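Local coordinates for DUF211 domain-containing protein (Archaeoglobus fulgidus DSM 4304, PDB 3BPD) that is of unknown function but binds magnesium ions and assembles as a heptamer in the crystal, at residues G67-E70 with V75-S78; V13-P16 with K20-V23. The protein carries 1 engineered substitution. All coordinates share one frame; numbering follows the deposited sequence.

Contact 1: residues G67-E70 with V75-S78; sequences GVIE and VIHS. With MG (magnesium ion), chain Y.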
ATOM      1  N   GLY F  67      28.657  -9.512 -18.657  1.00 28.09           N
ATOM      2  CA  GLY F  67      29.246 -10.591 -19.410  1.00 27.69           C
ATOM      3  C   GLY F  67      28.220 -11.663 -19.679  1.00 27.72           C
ATOM      4  O   GLY F  67      28.013 -12.035 -20.831  1.00 27.29           O
ATOM      5  N   VAL F  68      27.564 -12.141 -18.622  1.00 27.07           N
ATOM      6  CA  VAL F  68      26.569 -13.194 -18.749  1.00 25.01           C
ATOM      7  C   VAL F  68      25.479 -12.803 -19.720  1.00 26.41           C
ATOM      8  O   VAL F  68      25.191 -13.546 -20.655  1.00 28.00           O
ATOM      9  CB  VAL F  68      25.921 -13.537 -17.394  1.00 24.87           C
ATOM     10  CG1 VAL F  68      24.977 -14.712 -17.556  1.00 21.36           C
ATOM     11  CG2 VAL F  68      26.990 -13.864 -16.376  1.00 23.60           C
ATOM     12  N   ILE F  69      24.877 -11.638 -19.500  1.00 25.67           N
ATOM     13  CA  ILE F  69      23.809 -11.153 -20.368  1.00 25.92           C
ATOM     14  C   ILE F  69      24.239 -11.091 -21.840  1.00 26.56           C
ATOM     15  O   ILE F  69      23.506 -11.528 -22.731  1.00 23.74           O
ATOM     16  CB  ILE F  69      23.323  -9.741 -19.906  1.00 25.97           C
ATOM     17  CG1 ILE F  69      22.640  -9.851 -18.547  1.00 23.83           C
ATOM     18  CG2 ILE F  69      22.366  -9.118 -20.938  1.00 25.94           C
ATOM     19  CD1 ILE F  69      22.146  -8.531 -18.014  1.00 23.53           C
ATOM     20  N   GLU F  70      25.429 -10.552 -22.086  1.00 28.61           N
ATOM     21  CA  GLU F  70      25.941 -10.433 -23.445  1.00 32.40           C
ATOM     22  C   GLU F  70      26.422 -11.741 -24.055  1.00 33.25           C
ATOM     23  O   GLU F  70      26.420 -11.888 -25.277  1.00 33.43           O
ATOM     24  CB  GLU F  70      27.065  -9.415 -23.495  1.00 34.00           C
ATOM     25  CG  GLU F  70      26.618  -8.010 -23.206  1.00 39.73           C
ATOM     26  CD  GLU F  70      27.755  -7.015 -23.326  1.00 43.75           C
ATOM     27  OE1 GLU F  70      28.842  -7.279 -22.758  1.00 46.03           O
ATOM     28  OE2 GLU F  70      27.559  -5.969 -23.985  1.00 45.77           O
ATOM     29  N   VAL F  75      21.487  -7.537 -24.937  1.00 30.15           N
ATOM     30  CA  VAL F  75      22.178  -6.264 -24.918  1.00 29.27           C
ATOM     31  C   VAL F  75      21.500  -5.376 -23.874  1.00 27.75           C
ATOM     32  O   VAL F  75      20.280  -5.361 -23.763  1.00 26.23           O
ATOM     33  CB  VAL F  75      22.142  -5.582 -26.315  1.00 29.86           C
ATOM     34  CG1 VAL F  75      20.709  -5.310 -26.736  1.00 29.99           C
ATOM     35  CG2 VAL F  75      22.941  -4.288 -26.281  1.00 29.55           C
ATOM     36  N   ILE F  76      22.310  -4.665 -23.097  1.00 28.02           N
ATOM     37  CA  ILE F  76      21.834  -3.759 -22.058  1.00 27.81           C
ATOM     38  C   ILE F  76      21.597  -2.378 -22.668  1.00 29.44           C
ATOM     39  O   ILE F  76      22.544  -1.665 -22.981  1.00 31.62           O
ATOM     40  CB  ILE F  76      22.880  -3.605 -20.929  1.00 26.05           C
ATOM     41  CG1 ILE F  76      23.146  -4.959 -20.267  1.00 26.11           C
ATOM     42  CG2 ILE F  76      22.401  -2.594 -19.913  1.00 24.75           C
ATOM     43  CD1 ILE F  76      24.223  -4.921 -19.219  1.00 25.35           C
ATOM     44  N   HIS F  77      20.337  -2.002 -22.841  1.00 29.59           N
ATOM     45  CA  HIS F  77      20.016  -0.707 -23.405  1.00 28.18           C
ATOM     46  C   HIS F  77      20.191   0.391 -22.391  1.00 27.30           C
ATOM     47  O   HIS F  77      20.543   1.512 -22.731  1.00 28.07           O
ATOM     48  CB  HIS F  77      18.589  -0.708 -23.919  1.00 30.56           C
ATOM     49  CG  HIS F  77      18.451  -1.311 -25.275  1.00 33.26           C
ATOM     50  ND1 HIS F  77      17.230  -1.530 -25.874  1.00 34.28           N
ATOM     51  CD2 HIS F  77      19.387  -1.738 -26.156  1.00 33.21           C
ATOM     52  CE1 HIS F  77      17.421  -2.067 -27.065  1.00 35.02           C
ATOM     53  NE2 HIS F  77      18.721  -2.204 -27.260  1.00 35.47           N
ATOM     54  N   SER F  78      19.938   0.070 -21.134  1.00 26.14           N
ATOM     55  CA  SER F  78      20.081   1.063 -20.089  1.00 25.51           C
ATOM     56  C   SER F  78      19.984   0.474 -18.683  1.00 24.35           C
ATOM     57  O   SER F  78      19.313  -0.535 -18.458  1.00 25.54           O
ATOM     58  CB  SER F  78      19.014   2.137 -20.260  1.00 24.73           C
ATOM     59  OG  SER F  78      17.747   1.592 -19.981  1.00 24.67           O
TER
HETATM   60 MG    MG Y 110      15.811   1.767 -21.239  1.00 30.31          MG

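Contact 2: residues V13-P16 with K20-V23; sequences VLKP and KTIV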
ATOM      1  N   VAL F  13      16.927  -4.674 -20.892  1.00 22.20           N
ATOM      2  CA  VAL F  13      17.611  -5.479 -21.891  1.00 21.61           C
ATOM      3  C   VAL F  13      16.776  -5.890 -23.101  1.00 22.76           C
ATOM      4  O   VAL F  13      15.605  -6.246 -22.976  1.00 23.73           O
ATOM      5  CB  VAL F  13      18.198  -6.750 -21.237  1.00 19.92           C
ATOM      6  CG1 VAL F  13      18.725  -7.697 -22.293  1.00 18.67           C
ATOM      7  CG2 VAL F  13      19.313  -6.364 -20.283  1.00 19.29           C
ATOM      8  N   LEU F  14      17.396  -5.815 -24.278  1.00 22.28           N
ATOM      9  CA  LEU F  14      16.763  -6.230 -25.524  1.00 23.11           C
ATOM     10  C   LEU F  14      17.516  -7.496 -25.931  1.00 23.09           C
ATOM     11  O   LEU F  14      18.734  -7.571 -25.783  1.00 22.07           O
ATOM     12  CB  LEU F  14      16.921  -5.164 -26.609  1.00 23.51           C
ATOM     13  CG  LEU F  14      16.438  -5.591 -28.003  1.00 24.21           C
ATOM     14  CD1 LEU F  14      14.915  -5.486 -28.082  1.00 24.27           C
ATOM     15  CD2 LEU F  14      17.084  -4.716 -29.062  1.00 24.34           C
ATOM     16  N   LYS F  15      16.800  -8.490 -26.442  1.00 24.59           N
ATOM     17  CA  LYS F  15      17.444  -9.743 -26.826  1.00 26.87           C
ATOM     18  C   LYS F  15      16.645 -10.530 -27.853  1.00 27.41           C
ATOM     19  O   LYS F  15      15.435 -10.378 -27.961  1.00 27.96           O
ATOM     20  CB  LYS F  15      17.611 -10.631 -25.595  1.00 28.57           C
ATOM     21  CG  LYS F  15      16.294 -11.273 -25.145  1.00 28.85           C
ATOM     22  CD  LYS F  15      16.511 -12.256 -24.011  1.00 31.51           C
ATOM     23  CE  LYS F  15      15.328 -13.192 -23.854  1.00 32.85           C
ATOM     24  NZ  LYS F  15      15.148 -14.076 -25.039  1.00 32.21           N
ATOM     25  N   PRO F  16      17.314 -11.394 -28.624  1.00 28.35           N
ATOM     26  CA  PRO F  16      16.533 -12.157 -29.597  1.00 29.14           C
ATOM     27  C   PRO F  16      15.714 -13.147 -28.766  1.00 29.68           C
ATOM     28  O   PRO F  16      15.959 -13.292 -27.569  1.00 29.04           O
ATOM     29  CB  PRO F  16      17.604 -12.824 -30.446  1.00 28.78           C
ATOM     30  CG  PRO F  16      18.691 -13.088 -29.444  1.00 30.73           C
ATOM     31  CD  PRO F  16      18.727 -11.817 -28.617  1.00 29.26           C
ATOM     32  N   LYS F  20      15.621 -18.601 -23.963  1.00 27.38           N
ATOM     33  CA  LYS F  20      14.436 -18.132 -23.249  1.00 28.67           C
ATOM     34  C   LYS F  20      14.853 -17.350 -21.998  1.00 29.12           C
ATOM     35  O   LYS F  20      15.969 -17.526 -21.491  1.00 29.16           O
ATOM     36  CB  LYS F  20      13.565 -19.320 -22.843  1.00 28.33           C
ATOM     37  CG  LYS F  20      12.979 -20.042 -24.019  1.00 28.83           C
ATOM     38  CD  LYS F  20      12.279 -21.340 -23.627  1.00 31.30           C
ATOM     39  CE  LYS F  20      11.237 -21.702 -24.709  1.00 34.77           C
ATOM     40  NZ  LYS F  20      11.697 -21.384 -26.121  1.00 32.23           N
ATOM     41  N   THR F  21      13.967 -16.495 -21.486  1.00 28.59           N
ATOM     42  CA  THR F  21      14.312 -15.723 -20.296  1.00 28.80           C
ATOM     43  C   THR F  21      14.620 -16.593 -19.070  1.00 27.52           C
ATOM     44  O   THR F  21      15.464 -16.226 -18.246  1.00 27.52           O
ATOM     45  CB  THR F  21      13.207 -14.726 -19.913  1.00 27.66           C
ATOM     46  OG1 THR F  21      11.964 -15.419 -19.806  1.00 31.11           O
ATOM     47  CG2 THR F  21      13.085 -13.633 -20.950  1.00 28.78           C
ATOM     48  N   ILE F  22      13.957 -17.737 -18.938  1.00 26.26           N
ATOM     49  CA  ILE F  22      14.220 -18.589 -17.782  1.00 25.73           C
ATOM     50  C   ILE F  22      15.666 -19.079 -17.758  1.00 25.21           C
ATOM     51  O   ILE F  22      16.159 -19.519 -16.725  1.00 26.21           O
ATOM     52  CB  ILE F  22      13.279 -19.815 -17.726  1.00 23.87           C
ATOM     53  CG1 ILE F  22      13.543 -20.740 -18.898  1.00 24.83           C
ATOM     54  CG2 ILE F  22      11.837 -19.371 -17.748  1.00 23.17           C
ATOM     55  CD1 ILE F  22      12.644 -21.949 -18.874  1.00 27.34           C
ATOM     56  N   VAL F  23      16.347 -18.994 -18.895  1.00 24.66           N
ATOM     57  CA  VAL F  23      17.734 -19.418 -18.976  1.00 24.78           C
ATOM     58  C   VAL F  23      18.605 -18.241 -18.525  1.00 25.12           C
ATOM     59  O   VAL F  23      19.600 -18.424 -17.819  1.00 26.14           O
ATOM     60  CB  VAL F  23      18.071 -19.859 -20.408  1.00 26.72           C
ATOM     61  CG1 VAL F  23      19.460 -20.466 -20.470  1.00 26.06           C
ATOM     62  CG2 VAL F  23      17.029 -20.877 -20.876  1.00 28.18           C
TER

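Contact 1: residues G67-E70 with V75-S78
Ile69 overlaps the side chain of Ile76 where helix 62-71 lies over strand 75-85. Its CG2 branch does most of the reaching: with CG1 rotated to chi1 -67°, CG2 stands opposite the backbone nitrogen and comes 4.3 Å from Ile76 CG1. The same methyl faces the strand's start, 4.4 Å from Val75 N, so the helix side chain meets main chain as well as hydrocarbon. The ethyl ends also approach, Ile69 CD1 and Ile76 CD1 being 4.3 Å apart. Between the isoleucines the packing is apolar. Leu11 and Leu28 continue it around Ile69, while Ile76 also touches Tyr62 and Lys66 further back on the helix. The helix and strand are the last two elements of a ferredoxin-like beta-alpha-beta-beta-alpha-beta fold: from strand 48-57 the chain crosses over strand 6-16 by way of this helix and enters the outermost strand of this chain's sheet. Val75 turns its CB away from the helix and packs on Leu14. Farther along the strand, His77 and Ser78 both face Asp12 of strand 6-16, forming a classic beta bulge. Ser78 OG lies 2.3 Å from a magnesium ion, with a CB-OG-metal angle of about 128°. Asp12 OD1 binds the same ion, and a hydrogen bond between Ser78 OG and Asp80 OD1 ties the hydroxyl to a second-shell carboxylate. His77 is also known as a magnesium ligand of this protein, though it binds none in this chain. Ser78 also packs on Ile44 of a second subunit, which puts the metal site near a subunit boundary.

Contact 2: residues V13-P16 with K20-V23
Lys15 and Thr21 lie across from each other where strand 6-16 gives way, through a short connection, to helix 21-29; their CA atoms are 9.4 Å apart, too far for main-chain pairing. Lys20 takes the N-cap position, and Val23 N bonds back to Lys20 O at 3.0 Å, forming the first turn. The gap is bridged by the long arm of Lys15, whose CB points to the helix. Its chain runs nearly extended as far as CE and crosses the Thr21 side chain at about a right angle, bringing CE 3.7 Å from Thr21 CG2. This is methylene against methyl, an apolar touch from a charged residue. Beyond CE the chain bends (chi4 65°), turning NZ away from the methyl to the connection between strand and helix. There NZ donates to Pro16 O at 2.8 Å, lying in the carbonyl plane with a C=O...N angle of 150°. Pro19 O accepts a second hydrogen bond, and Glu49 OE1 of strand 48-57 completes a salt bridge. Thr21 also packs on Glu49 and on Val82 of a third subunit, which places this first strand-to-helix connection of the ferredoxin-like fold at an interface. Two carbonyls and a carboxylate thus grip the ammonium of a buried lysine close to the helix N-terminus, which would probably disfavour a positive charge; Glu49 probably offsets it, while by donating to both carbonyls NZ ties the ends of the connection together.

Contacts 1 and 2 join the two helices to neighbouring strands of one antiparallel sheet, and their centres are 10 Å apart. Strands 6-16 and 75-85 run side by side: Val75 N is 2.9 Å from Leu14 O, a probable hydrogen bond, and the side chains of Val13 and Leu14 pack on Ile76 and His77, respectively. Contact 1 stands nearer to the metal, containing Ser78 itself, with the side chain of Ile76 about 6 Å from that of Asp12. The Lys15 side chain of contact 2 stays about 9 Å from those of Asp12 and His77, and about 11 Å from a bound magnesium ion.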